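Local coordinates for ABC transporter periplasmic substrate-binding protein (Desulfovibrio alaskensis, PDB 5MY5) that probably binds tungstate selectively in the periplasm and hands it to an ABC transporter for uptake into the cell, at residues A31-T36 with V62-A67; A85-F90 with Q223-P228; Y104-I109 with T192-Y197; F138-D143 with A167-T172; A117-M122 with G129-D134. The protein carries 2 engineered substitutions. All coordinates share one frame; numbering follows the deposited sequence.

Contact 1: A31-T36 with V62-A67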
# COMPACT_ATOMS: atom_id res chain seq x y z
N ALA A 31 -6.87 3.77 13.72
CA ALA A 31 -5.55 4.07 13.29
C ALA A 31 -5.31 3.44 11.98
O ALA A 31 -5.59 2.25 11.75
CB ALA A 31 -4.54 3.54 14.29
N THR A 32 -4.74 4.24 11.06
CA THR A 32 -4.35 3.75 9.72
C THR A 32 -3.03 4.38 9.26
O THR A 32 -2.38 5.00 10.09
CB THR A 32 -5.50 4.04 8.78
OG1 THR A 32 -5.33 3.37 7.50
CG2 THR A 32 -5.69 5.53 8.47
N THR A 33 -2.66 4.17 8.03
CA THR A 33 -1.34 4.59 7.58
C THR A 33 -1.38 5.85 6.75
O THR A 33 -2.39 6.15 6.12
CB THR A 33 -0.66 3.51 6.79
OG1 THR A 33 -1.28 3.29 5.51
CG2 THR A 33 -0.71 2.18 7.58
N THR A 34 -0.22 6.53 6.69
CA THR A 34 -0.06 7.71 5.88
C THR A 34 -0.37 7.42 4.43
O THR A 34 -1.11 8.12 3.80
CB THR A 34 1.40 8.15 6.05
OG1 THR A 34 1.65 8.37 7.44
CG2 THR A 34 1.70 9.44 5.19
N SER A 35 0.08 6.29 3.90
CA SER A 35 -0.19 5.98 2.53
C SER A 35 -1.69 5.83 2.31
O SER A 35 -2.24 6.27 1.26
CB SER A 35 0.54 4.73 1.99
OG SER A 35 0.25 3.61 2.75
N THR A 36 -2.37 5.20 3.29
CA THR A 36 -3.83 5.00 3.17
C THR A 36 -4.51 6.36 3.06
O THR A 36 -5.38 6.60 2.17
CB THR A 36 -4.38 4.21 4.36
OG1 THR A 36 -3.71 2.94 4.43
CG2 THR A 36 -5.86 3.92 4.14
N VAL A 62 -0.66 7.44 10.39
CA VAL A 62 0.74 7.40 10.91
C VAL A 62 1.47 6.32 10.21
O VAL A 62 0.90 5.67 9.35
CB VAL A 62 0.70 7.18 12.44
CG1 VAL A 62 0.15 8.41 13.12
CG2 VAL A 62 -0.09 5.96 12.88
N GLY A 63 2.76 6.14 10.47
CA GLY A 63 3.42 4.96 9.93
C GLY A 63 2.87 3.68 10.56
O GLY A 63 2.27 3.66 11.64
N THR A 64 3.07 2.57 9.86
CA THR A 64 2.54 1.28 10.34
C THR A 64 2.89 0.92 11.78
O THR A 64 2.04 0.47 12.60
CB THR A 64 2.95 0.12 9.37
OG1 THR A 64 2.44 0.39 8.06
CG2 THR A 64 2.43 -1.20 9.87
N GLY A 65 4.19 1.02 12.10
CA GLY A 65 4.57 0.72 13.48
C GLY A 65 3.83 1.52 14.53
O GLY A 65 3.38 0.96 15.53
N LYS A 66 3.71 2.79 14.23
CA LYS A 66 3.01 3.70 15.14
C LYS A 66 1.51 3.38 15.23
O LYS A 66 0.95 3.50 16.29
CB LYS A 66 3.22 5.14 14.65
CG LYS A 66 2.66 6.22 15.60
CD LYS A 66 3.24 6.16 17.05
CE LYS A 66 2.48 7.10 17.97
NZ LYS A 66 1.88 8.28 17.27
N ALA A 67 0.93 2.95 14.10
CA ALA A 67 -0.50 2.53 14.11
C ALA A 67 -0.69 1.38 15.00
O ALA A 67 -1.64 1.29 15.78
CB ALA A 67 -0.98 2.23 12.72

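Contact 2: A85-F90 with Q223-P228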
# COMPACT_ATOMS: atom_id res chain seq x y z
N ALA A 85 2.69 -9.52 8.08
CA ALA A 85 3.47 -10.13 9.19
C ALA A 85 3.29 -9.41 10.52
O ALA A 85 3.09 -10.05 11.56
CB ALA A 85 4.97 -10.23 8.85
N ALA A 86 3.36 -8.06 10.48
CA ALA A 86 3.17 -7.29 11.69
C ALA A 86 1.72 -7.46 12.20
O ALA A 86 1.51 -7.47 13.38
CB ALA A 86 3.44 -5.88 11.39
N GLU A 87 0.77 -7.53 11.26
CA GLU A 87 -0.59 -7.74 11.67
C GLU A 87 -0.82 -9.09 12.42
O GLU A 87 -1.50 -9.18 13.45
CB GLU A 87 -1.54 -7.67 10.50
CG GLU A 87 -1.61 -6.31 9.82
CD GLU A 87 -2.39 -6.41 8.51
OE1 GLU A 87 -3.36 -7.22 8.53
OE2 GLU A 87 -2.14 -5.70 7.51
N LYS A 88 -0.18 -10.13 11.87
CA LYS A 88 -0.24 -11.46 12.52
C LYS A 88 0.38 -11.44 13.96
O LYS A 88 -0.19 -11.96 14.93
CB LYS A 88 0.37 -12.55 11.66
CG LYS A 88 -0.39 -12.88 10.43
CD LYS A 88 0.49 -13.70 9.51
CE LYS A 88 -0.26 -14.08 8.25
NZ LYS A 88 0.73 -14.34 7.17
N ALA A 89 1.51 -10.76 14.09
CA ALA A 89 2.09 -10.54 15.42
C ALA A 89 1.22 -9.77 16.38
O ALA A 89 1.11 -10.13 17.58
CB ALA A 89 3.44 -9.87 15.32
N PHE A 90 0.46 -8.78 15.85
CA PHE A 90 -0.46 -8.02 16.67
C PHE A 90 -1.59 -8.86 17.23
O PHE A 90 -1.99 -8.77 18.36
CB PHE A 90 -0.97 -6.81 15.83
CG PHE A 90 -1.82 -5.84 16.56
CD1 PHE A 90 -1.31 -4.76 17.24
CD2 PHE A 90 -3.25 -5.96 16.47
CE1 PHE A 90 -2.14 -3.86 17.86
CE2 PHE A 90 -4.05 -5.05 17.09
CZ PHE A 90 -3.52 -4.02 17.75
N GLN A 223 -1.99 -5.89 0.35
CA GLN A 223 -3.23 -6.39 0.97
C GLN A 223 -3.56 -5.50 2.22
O GLN A 223 -2.77 -5.39 3.15
CB GLN A 223 -3.12 -7.80 1.42
CG GLN A 223 -4.41 -8.35 1.98
CD GLN A 223 -5.52 -8.40 0.96
OE1 GLN A 223 -5.37 -9.01 -0.12
NE2 GLN A 223 -6.66 -7.82 1.29
N TYR A 224 -4.80 -4.94 2.23
CA TYR A 224 -5.36 -4.31 3.41
C TYR A 224 -6.20 -5.24 4.25
O TYR A 224 -7.03 -6.03 3.66
CB TYR A 224 -6.29 -3.19 3.01
CG TYR A 224 -5.58 -1.95 2.77
CD1 TYR A 224 -4.88 -1.74 1.58
CD2 TYR A 224 -5.56 -0.95 3.72
CE1 TYR A 224 -4.19 -0.56 1.35
CE2 TYR A 224 -4.88 0.22 3.52
CZ TYR A 224 -4.19 0.44 2.32
OH TYR A 224 -3.53 1.62 2.14
N SER A 225 -6.08 -5.10 5.57
CA SER A 225 -6.97 -5.77 6.51
C SER A 225 -7.45 -4.80 7.58
O SER A 225 -6.71 -3.88 7.97
CB SER A 225 -6.27 -6.93 7.16
OG SER A 225 -5.84 -7.82 6.14
N ALA A 226 -8.64 -5.09 8.10
CA ALA A 226 -9.10 -4.42 9.31
C ALA A 226 -8.89 -5.33 10.48
O ALA A 226 -9.05 -6.59 10.35
CB ALA A 226 -10.58 -4.03 9.21
N ILE A 227 -8.53 -4.74 11.62
CA ILE A 227 -8.33 -5.55 12.86
C ILE A 227 -8.92 -4.78 14.01
O ILE A 227 -8.38 -3.77 14.47
CB ILE A 227 -6.80 -5.69 13.13
CG1 ILE A 227 -6.08 -6.31 11.93
CG2 ILE A 227 -6.62 -6.59 14.34
CD1 ILE A 227 -4.55 -6.20 11.96
N PRO A 228 -10.05 -5.28 14.56
CA PRO A 228 -10.59 -4.76 15.81
C PRO A 228 -9.56 -4.93 16.96
O PRO A 228 -8.99 -6.02 17.06
CB PRO A 228 -11.85 -5.60 16.03
CG PRO A 228 -12.27 -6.01 14.65
CD PRO A 228 -10.91 -6.30 13.97
O HOH W 1 -3.26 -7.00 5.47

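Contact 3: Y104-I109 with T192-Y197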
# COMPACT_ATOMS: atom_id res chain seq x y z
N TYR A 104 -7.02 -4.80 -1.89
CA TYR A 104 -5.59 -4.46 -2.07
C TYR A 104 -5.39 -3.34 -3.05
O TYR A 104 -6.15 -3.26 -4.03
CB TYR A 104 -4.77 -5.66 -2.49
CG TYR A 104 -5.21 -6.40 -3.78
CD1 TYR A 104 -4.64 -6.09 -5.00
CD2 TYR A 104 -6.13 -7.46 -3.76
CE1 TYR A 104 -4.97 -6.74 -6.17
CE2 TYR A 104 -6.39 -8.18 -4.93
CZ TYR A 104 -5.83 -7.76 -6.13
OH TYR A 104 -6.12 -8.35 -7.32
N ASN A 105 -4.40 -2.49 -2.88
CA ASN A 105 -3.83 -1.70 -3.95
C ASN A 105 -2.51 -2.41 -4.37
O ASN A 105 -2.31 -3.57 -4.04
CB ASN A 105 -3.72 -0.21 -3.65
CG ASN A 105 -2.95 0.11 -2.37
OD1 ASN A 105 -2.43 -0.79 -1.73
ND2 ASN A 105 -2.91 1.39 -1.96
N ASP A 106 -1.82 -1.83 -5.30
CA ASP A 106 -0.68 -2.53 -5.81
C ASP A 106 0.47 -1.63 -6.15
O ASP A 106 0.39 -0.45 -6.22
CB ASP A 106 -1.04 -3.44 -7.00
CG ASP A 106 -1.44 -2.67 -8.25
OD1 ASP A 106 -1.80 -1.46 -8.21
OD2 ASP A 106 -1.48 -3.31 -9.34
N PHE A 107 1.60 -2.29 -6.36
CA PHE A 107 2.82 -1.67 -6.80
C PHE A 107 3.11 -2.03 -8.24
O PHE A 107 2.70 -3.05 -8.65
CB PHE A 107 4.01 -2.13 -5.89
CG PHE A 107 3.90 -1.63 -4.46
CD1 PHE A 107 4.38 -0.44 -4.12
CD2 PHE A 107 3.33 -2.48 -3.49
CE1 PHE A 107 4.25 0.02 -2.75
CE2 PHE A 107 3.27 -2.07 -2.15
CZ PHE A 107 3.68 -0.82 -1.83
N VAL A 108 3.89 -1.21 -8.91
CA VAL A 108 4.28 -1.42 -10.34
C VAL A 108 5.74 -1.09 -10.54
O VAL A 108 6.33 -0.28 -9.78
CB VAL A 108 3.36 -0.63 -11.29
CG1 VAL A 108 1.86 -1.08 -11.18
CG2 VAL A 108 3.48 0.77 -11.07
N ILE A 109 6.37 -1.69 -11.56
CA ILE A 109 7.70 -1.22 -11.98
C ILE A 109 7.54 -0.38 -13.22
O ILE A 109 6.85 -0.83 -14.17
CB ILE A 109 8.64 -2.43 -12.18
CG1 ILE A 109 8.74 -3.20 -10.83
CG2 ILE A 109 9.95 -1.93 -12.71
CD1 ILE A 109 9.37 -4.51 -11.02
N THR A 192 7.17 1.67 -7.80
CA THR A 192 6.30 2.69 -7.16
C THR A 192 4.99 2.15 -6.82
O THR A 192 4.55 1.19 -7.38
CB THR A 192 6.15 3.90 -8.07
OG1 THR A 192 5.38 4.95 -7.43
CG2 THR A 192 5.55 3.58 -9.36
N ASP A 193 4.34 2.75 -5.78
CA ASP A 193 2.91 2.41 -5.63
C ASP A 193 2.21 3.03 -6.90
O ASP A 193 2.63 4.05 -7.39
CB ASP A 193 2.33 3.03 -4.33
CG ASP A 193 2.51 4.50 -4.31
OD1 ASP A 193 3.63 5.09 -4.28
OD2 ASP A 193 1.46 5.16 -4.39
N ARG A 194 1.11 2.36 -7.26
CA ARG A 194 0.30 2.85 -8.42
C ARG A 194 -0.25 4.21 -8.20
O ARG A 194 -0.24 5.02 -9.14
CB ARG A 194 -0.79 1.91 -8.76
CG ARG A 194 -1.52 2.26 -10.10
CD ARG A 194 -2.63 1.24 -10.34
NE ARG A 194 -2.20 -0.14 -10.59
CZ ARG A 194 -1.85 -0.61 -11.79
NH1 ARG A 194 -1.83 0.16 -12.86
NH2 ARG A 194 -1.49 -1.90 -11.88
N GLY A 195 -0.71 4.51 -7.00
CA GLY A 195 -1.31 5.83 -6.72
C GLY A 195 -0.37 6.97 -7.07
O GLY A 195 -0.70 7.92 -7.75
N THR A 196 0.89 6.89 -6.57
CA THR A 196 1.85 7.93 -6.85
C THR A 196 2.15 7.97 -8.38
O THR A 196 2.28 9.09 -8.89
CB THR A 196 3.16 7.73 -6.07
OG1 THR A 196 2.88 7.67 -4.64
CG2 THR A 196 4.08 8.85 -6.29
N TYR A 197 2.24 6.81 -9.04
CA TYR A 197 2.36 6.81 -10.48
C TYR A 197 1.22 7.62 -11.19
O TYR A 197 1.51 8.47 -12.04
CB TYR A 197 2.50 5.46 -11.11
CG TYR A 197 2.77 5.61 -12.57
CD1 TYR A 197 4.01 6.06 -12.98
CD2 TYR A 197 1.78 5.32 -13.55
CE1 TYR A 197 4.26 6.24 -14.35
CE2 TYR A 197 2.00 5.56 -14.88
CZ TYR A 197 3.21 6.00 -15.26
OH TYR A 197 3.46 6.12 -16.59
O HOH W 2 -1.44 2.13 -5.19

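Contact 4: F138-D143 with A167-T172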
# COMPACT_ATOMS: atom_id res chain seq x y z
N PHE A 138 18.47 1.17 -11.79
CA PHE A 138 17.28 0.82 -10.96
C PHE A 138 17.35 1.74 -9.73
O PHE A 138 18.37 1.76 -9.00
CB PHE A 138 17.24 -0.62 -10.50
CG PHE A 138 15.96 -0.95 -9.76
CD1 PHE A 138 15.86 -0.64 -8.40
CD2 PHE A 138 14.81 -1.44 -10.41
CE1 PHE A 138 14.69 -0.86 -7.70
CE2 PHE A 138 13.64 -1.66 -9.72
CZ PHE A 138 13.56 -1.38 -8.40
N VAL A 139 16.27 2.44 -9.45
CA VAL A 139 16.24 3.42 -8.40
C VAL A 139 15.37 2.97 -7.23
O VAL A 139 14.18 2.73 -7.34
CB VAL A 139 15.74 4.79 -8.91
CG1 VAL A 139 15.94 5.80 -7.88
CG2 VAL A 139 16.43 5.22 -10.20
N SER A 140 16.02 2.79 -6.08
CA SER A 140 15.41 2.46 -4.78
C SER A 140 15.11 3.74 -3.96
O SER A 140 15.98 4.66 -3.96
CB SER A 140 16.42 1.57 -3.94
OG SER A 140 15.97 1.23 -2.69
N ARG A 141 14.05 3.69 -3.19
CA ARG A 141 13.76 4.72 -2.17
C ARG A 141 14.94 4.84 -1.16
O ARG A 141 15.24 5.96 -0.73
CB ARG A 141 12.50 4.40 -1.44
CG ARG A 141 11.20 4.45 -2.25
CD ARG A 141 10.75 5.87 -2.45
NE ARG A 141 10.39 6.44 -1.14
CZ ARG A 141 9.24 6.32 -0.53
NH1 ARG A 141 8.17 5.75 -1.06
NH2 ARG A 141 9.11 6.86 0.69
N GLY A 142 15.59 3.72 -0.78
CA GLY A 142 16.67 3.73 0.24
C GLY A 142 16.35 4.47 1.54
O GLY A 142 17.24 5.03 2.12
N ASP A 143 15.10 4.42 2.01
CA ASP A 143 14.69 5.22 3.18
C ASP A 143 13.96 4.47 4.27
O ASP A 143 13.41 5.11 5.20
CB ASP A 143 13.84 6.41 2.70
CG ASP A 143 12.49 6.01 2.18
OD1 ASP A 143 12.22 4.81 1.90
OD2 ASP A 143 11.72 6.94 1.94
N ALA A 167 26.77 -0.61 -8.89
CA ALA A 167 26.73 0.83 -9.23
C ALA A 167 25.50 1.26 -9.98
O ALA A 167 25.12 2.48 -9.82
CB ALA A 167 27.99 1.23 -9.96
N TRP A 168 24.81 0.32 -10.63
CA TRP A 168 23.57 0.63 -11.38
C TRP A 168 22.38 0.81 -10.42
O TRP A 168 21.35 1.32 -10.87
CB TRP A 168 23.26 -0.39 -12.49
CG TRP A 168 23.25 -1.76 -12.05
CD1 TRP A 168 24.30 -2.66 -12.14
CD2 TRP A 168 22.19 -2.50 -11.40
NE1 TRP A 168 24.00 -3.82 -11.57
CE2 TRP A 168 22.70 -3.79 -11.11
CE3 TRP A 168 20.85 -2.19 -10.95
CZ2 TRP A 168 21.99 -4.72 -10.48
CZ3 TRP A 168 20.10 -3.20 -10.35
CH2 TRP A 168 20.65 -4.47 -10.12
N TYR A 169 22.50 0.38 -9.20
CA TYR A 169 21.50 0.42 -8.20
C TYR A 169 21.56 1.67 -7.35
O TYR A 169 22.60 1.86 -6.66
CB TYR A 169 21.61 -0.79 -7.29
CG TYR A 169 20.47 -1.02 -6.26
CD1 TYR A 169 19.20 -1.47 -6.67
CD2 TYR A 169 20.63 -0.77 -4.95
CE1 TYR A 169 18.21 -1.71 -5.74
CE2 TYR A 169 19.66 -0.99 -4.02
CZ TYR A 169 18.39 -1.47 -4.41
OH TYR A 169 17.45 -1.75 -3.49
N VAL A 170 20.62 2.57 -7.54
CA VAL A 170 20.63 3.95 -6.96
C VAL A 170 19.70 3.95 -5.77
O VAL A 170 18.57 3.47 -5.82
CB VAL A 170 20.15 4.93 -8.05
CG1 VAL A 170 20.02 6.32 -7.42
CG2 VAL A 170 21.02 4.95 -9.27
N GLN A 171 20.15 4.47 -4.64
CA GLN A 171 19.34 4.61 -3.42
C GLN A 171 19.19 6.13 -3.13
O GLN A 171 20.16 6.82 -2.87
CB GLN A 171 20.01 3.93 -2.24
CG GLN A 171 20.12 2.42 -2.45
CD GLN A 171 20.77 1.66 -1.32
OE1 GLN A 171 21.94 1.85 -1.15
NE2 GLN A 171 20.04 0.88 -0.56
N THR A 172 18.00 6.68 -3.33
CA THR A 172 17.84 8.12 -3.22
C THR A 172 17.86 8.65 -1.79
O THR A 172 18.20 9.80 -1.59
CB THR A 172 16.51 8.54 -3.91
OG1 THR A 172 15.44 7.99 -3.22
CG2 THR A 172 16.53 8.11 -5.39

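Contact 5: A117-M122 with G129-D134. Engineered in segment 129-134: Lys130 (natural residue Arg).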
# COMPACT_ATOMS: atom_id res chain seq x y z
N ALA A 117 16.12 -2.36 -21.03
CA ALA A 117 16.33 -3.72 -20.60
C ALA A 117 15.38 -4.73 -21.17
O ALA A 117 15.52 -5.92 -20.89
CB ALA A 117 16.31 -3.78 -19.03
N GLY A 118 14.33 -4.24 -21.82
CA GLY A 118 13.31 -5.03 -22.46
C GLY A 118 12.53 -5.89 -21.51
O GLY A 118 12.33 -7.10 -21.72
N VAL A 119 12.04 -5.24 -20.44
CA VAL A 119 11.28 -6.00 -19.45
C VAL A 119 9.73 -5.95 -19.53
O VAL A 119 9.07 -6.62 -18.75
CB VAL A 119 11.67 -5.58 -18.01
CG1 VAL A 119 13.18 -5.70 -17.87
CG2 VAL A 119 11.16 -4.19 -17.67
N LYS A 120 9.17 -5.15 -20.43
CA LYS A 120 7.71 -5.03 -20.49
C LYS A 120 7.04 -6.37 -20.58
O LYS A 120 7.42 -7.21 -21.40
CB LYS A 120 7.31 -4.11 -21.63
CG LYS A 120 5.84 -3.70 -21.64
CD LYS A 120 5.62 -2.83 -22.88
CE LYS A 120 4.16 -2.51 -23.14
NZ LYS A 120 3.75 -1.25 -22.48
N GLY A 121 6.06 -6.58 -19.70
CA GLY A 121 5.25 -7.77 -19.69
C GLY A 121 5.92 -8.99 -19.10
O GLY A 121 5.36 -10.12 -19.11
N MET A 122 7.13 -8.80 -18.52
CA MET A 122 7.73 -9.91 -17.81
C MET A 122 7.12 -10.02 -16.42
O MET A 122 6.49 -9.08 -15.97
CB MET A 122 9.25 -9.67 -17.66
CG MET A 122 10.07 -9.91 -18.91
SD MET A 122 11.85 -9.68 -18.55
CE MET A 122 12.64 -10.29 -20.06
N GLY A 129 15.58 -9.67 -12.64
CA GLY A 129 16.80 -10.39 -13.05
C GLY A 129 17.40 -9.87 -14.32
O GLY A 129 18.63 -9.85 -14.46
N LYS A 130 16.59 -9.45 -15.25
CA LYS A 130 17.01 -8.89 -16.48
C LYS A 130 17.64 -7.53 -16.34
O LYS A 130 18.62 -7.21 -16.99
CB LYS A 130 15.83 -8.87 -17.47
CG LYS A 130 16.18 -8.32 -18.84
CD LYS A 130 17.27 -9.17 -19.44
CE LYS A 130 17.27 -9.16 -20.95
NZ LYS A 130 17.43 -7.83 -21.60
N ILE A 131 17.05 -6.67 -15.48
CA ILE A 131 17.64 -5.34 -15.17
C ILE A 131 19.04 -5.54 -14.59
O ILE A 131 19.98 -4.83 -14.98
CB ILE A 131 16.64 -4.58 -14.21
CG1 ILE A 131 15.45 -4.05 -14.98
CG2 ILE A 131 17.39 -3.53 -13.39
CD1 ILE A 131 14.22 -3.78 -14.08
N ALA A 132 19.12 -6.47 -13.66
CA ALA A 132 20.41 -6.83 -12.95
C ALA A 132 21.40 -7.34 -14.02
O ALA A 132 22.56 -6.86 -14.07
CB ALA A 132 20.25 -7.83 -11.86
N ALA A 133 20.96 -8.21 -14.93
CA ALA A 133 21.86 -8.83 -15.91
C ALA A 133 22.36 -7.81 -16.91
O ALA A 133 23.56 -7.88 -17.29
CB ALA A 133 21.12 -9.96 -16.65
N ASP A 134 21.55 -6.82 -17.31
CA ASP A 134 21.86 -5.81 -18.26
C ASP A 134 22.53 -4.60 -17.57
O ASP A 134 22.88 -3.59 -18.26
CB ASP A 134 20.61 -5.37 -19.09
CG ASP A 134 20.16 -6.46 -20.12
OD1 ASP A 134 20.72 -7.58 -20.15
OD2 ASP A 134 19.27 -6.21 -20.93

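Contact 1: A31-T36 with V62-A67
Thr33 and Val62 form a parallel beta bridge where two neighbouring strands give way to helices, and their CA atoms lie 4.8 Å apart. Two backbone hydrogen bonds bracket Thr33. Val62 N donates to Thr32 O at 3.0 Å, and Val62 O accepts from Thr34 N, also at 3.0 Å. In the second bond the donor stands above the carbonyl plane, 43° out of it, and the angle at the hydrogen is only 135°; Thr34 has already entered its helix, and the ladder ends on this bent rung. Val62 O also meets the CA-H of Thr33, with a CA to O distance of 3.1 Å.

The two bridged side chains diverge. Val62 CG1 lies beside its backbone N (chi1 -69°), which leaves CG2 between N and the carbonyl carbon, 3.7 Å from Thr32 O. Thr33 and Thr64 run side by side, and methyl CG2 of Thr33 touches Thr64 OG1 at 3.7 Å. The Thr33 hydroxyl is engaged elsewhere: OG1 is hydrogen-bonded to Thr36 OG1 at 2.7 Å and to His82 NE2. Farther back along the strand, Ala31 CB meets Ala67 CB methyl to methyl at 4.1 Å, where the first turn of helix 64-72 meets the strand. Thr32 points away and bonds through OG1 to Leu80 O of the next strand.

With Thr33 and Gly63 as N-caps, this is a pair of strand-to-helix turns at the ends of adjacent parallel strands, an arrangement characteristic of the alpha/beta lobes of periplasmic binding proteins.

Contact 2: A85-F90 with Q223-P228
Apolar contact between Glu87 and Ile227, and between Phe90 and Ile227, joins helix 84-92 to strand 221-228. The terminal methyl CD1 of Ile227 reaches the aliphatic part of Glu87, lying 3.6 Å from Glu87 CG and hardly farther from CB. The other branch of the isoleucine, CG2, meets the Phe90 ring obliquely, 4.0 Å from Phe90 CD2. CG of Phe90, anti to the backbone N (chi1 -174°), directs the ring to the isoleucine, whereas Glu87 keeps CG beside its backbone N and its chain is extended beyond CG, bringing OE1 to Ser225. Val81 and Leu79 of strand 78-81 also touch Glu87 and Phe90, respectively.

The polar contact is carried by one water rather than by a direct bond. Water 1 donates to Glu87 OE2 at 2.7 Å and to Gln223 O at 2.9 Å, and accepts from Ser225 OG at 2.8 Å, tying helix side chain, strand backbone and strand hydroxyl together. Glu87 OE1 comes within 3.2 Å of Ser225 CB, but its approach to Ser225 OG has too poor an angle for a hydrogen bond. Charge is answered from outside the two segments: Arg99 forms a salt bridge with Glu87 OE1, and Ala83 N donates to OE2. Gln101 NE2 is a further partner of Ser225 OG. A carboxylate gripped in this way would be expected to remain ionised although the contact is buried.

The two short axes run nearly parallel, at 16°, with a closest approach of 10.5 Å. Alternate strand residues, Ser225 and Ile227, face the helix, the usual arrangement of a helix layered on the mixed beta sheet of a periplasmic binding protein lobe.

Contact 3: Y104-I109 with T192-Y197
Arg194 lays its side chain obliquely across Asp106 and grips the carboxylate side-on. Its CB already lies 3.6 Å from Asp106 OD1. CG is anti to the backbone N, and an anti chi2 (-179°) places CD 3.5 Å from Asp106 OD1. A bend at chi3 (-66°) then places NE, which donates to Asp106 OD1 at 2.8 Å on the syn lone pair. At the tip NH2 donates to Asp106 OD2 at 2.9 Å, completing a two-nitrogen salt bridge whose carboxylate and guanidinium planes are only 20° apart. Val108 CG1 rests over one guanidinium face near its rim, 3.5 Å from Arg194 NH2. Glu215 offers NH2 a second carboxylate.

The bridge sits where strand 189-193, antiparallel to strand 100-112, turns into helix 194-203 within the mixed sheet of this periplasmic binding protein. Val108 and Thr192 form a hydrogen-bonded pair through reciprocal N-H to O bonds, both nearly straight, and their CG2 methyls lie 3.9 Å apart on one face of the sheet. Two residues farther on, the backbone N of Arg194 donates to Asp106 O at 3.1 Å.

Asp193 is the N-cap of the helix: OD2 accepts from Thr196 N, approached from above the carboxylate plane, while OD1 takes the Thr196 hydroxyl. This carboxylate leads away from strand 100-112, and Asp193 CA meets Phe107 CD1 at 3.5 Å.

Contact 4: F138-D143 with A167-T172
A beta-alpha-beta crossover, in which helix 146-155 links strands 138-140 and 169-171, sets Phe138 beside Tyr169 in a parallel ladder. The backbone bonds alternate: Trp168 O takes Phe138 N, Phe138 O takes Val170 N at 2.8 Å, Val170 O takes Ser140 N at 2.7 Å, and Ser140 O takes Thr172 N.

The rings of Phe138 and Tyr169 point the same way with planes 6° apart, but meet rim to rim, Phe138 CD1 to Tyr169 CE1 at 3.7 Å, without stacking. Phe138 CB touches the edge of the Trp168 indole at CZ3. On the opposite face of the sheet, Val139 CG1, anti to its backbone N (chi1 -171°), crosses Thr172 at about a right angle and presses on CG2 at 3.4 Å, tighter than usual carbon contact.

At the end of the strand Ser140 OG accepts from Gly142 N at 3.2 Å, an ST turn, and Gly142 CA lies 4.2 Å from Gln171 CB. The contact thus joins an unbroken backbone ladder to largely apolar side chains, while its buried hydroxyls, Ser140 OG and Tyr169 OH, are both met by Glu151 of the connecting helix, a pairing that would probably stabilise that carboxylate in charged form.

Contact 5: A117-M122 with G129-D134
Val119 CG1 abuts Ile131 CG1 at 4.0 Å and Lys130 CG at 4.1 Å, both on helix 124-133. The Val119 side chain crosses that of Ile131 at about a right angle and that of Lys130 obliquely. Ile131 CG1, set beside the backbone N (chi1 -76°), is the atom that receives both Val119 CG1 and Ala117 CB, the latter at 4.1 Å, and this methylene is thus shared by two apolar groups of the loop. Beyond the two segments, Tyr189 touches both Val119 and Ile131, while Trp168 also packs on Ile131.

The loop 117-122 leads from strand 100-112 into this helix, and the chain doubles back through a type II beta turn from Val119 to Met122. Gly121 takes the positive phi of the third turn position, and Met122 N closes the turn on Val119 O at 2.9 Å. Asp115 receives the backbone N-H groups of Val119 and Lys120, fixing the start of the turn. Met122 then brings SD to 4.2 Å from Lys130 CB.

Lys130 is an engineered residue, arginine in the natural sequence. Its chain, bent at chi2 and chi4, curls round Ala117 O, with CG 3.2 Å from that oxygen. From there NZ donates to Ala117 O at 2.8 Å, arriving 44° out of the carbonyl plane. Asp134, one helical turn on, also pairs with Lys130 NZ in a salt bridge, NZ standing on the syn side of OD2 but 34° out of the carboxylate plane.

Overall arrangement
One mixed sheet links contacts 1 to 4. Contacts 1 and 2 lie 12 Å apart between centres and touch through Thr36 OG1 and Tyr224 OH, 2.7 Å apart in a probable hydrogen bond. Contact 3 continues from contact 2 by way of neighbouring strands 221-228 and 100-112: Gln223 CA packs against Tyr104 CB at 3.9 Å. Strand 189-193 then passes the sheet on to contact 4. There the indole of Trp168 bears on contact 5, its CZ2 lying 3.6 Å from Ala132 CA, and a sodium ion sits about 4 Å from the Trp168 side chain. Contacts 1 and 5, about 33 Å apart between centres, lie on opposite sides of the chain's centre.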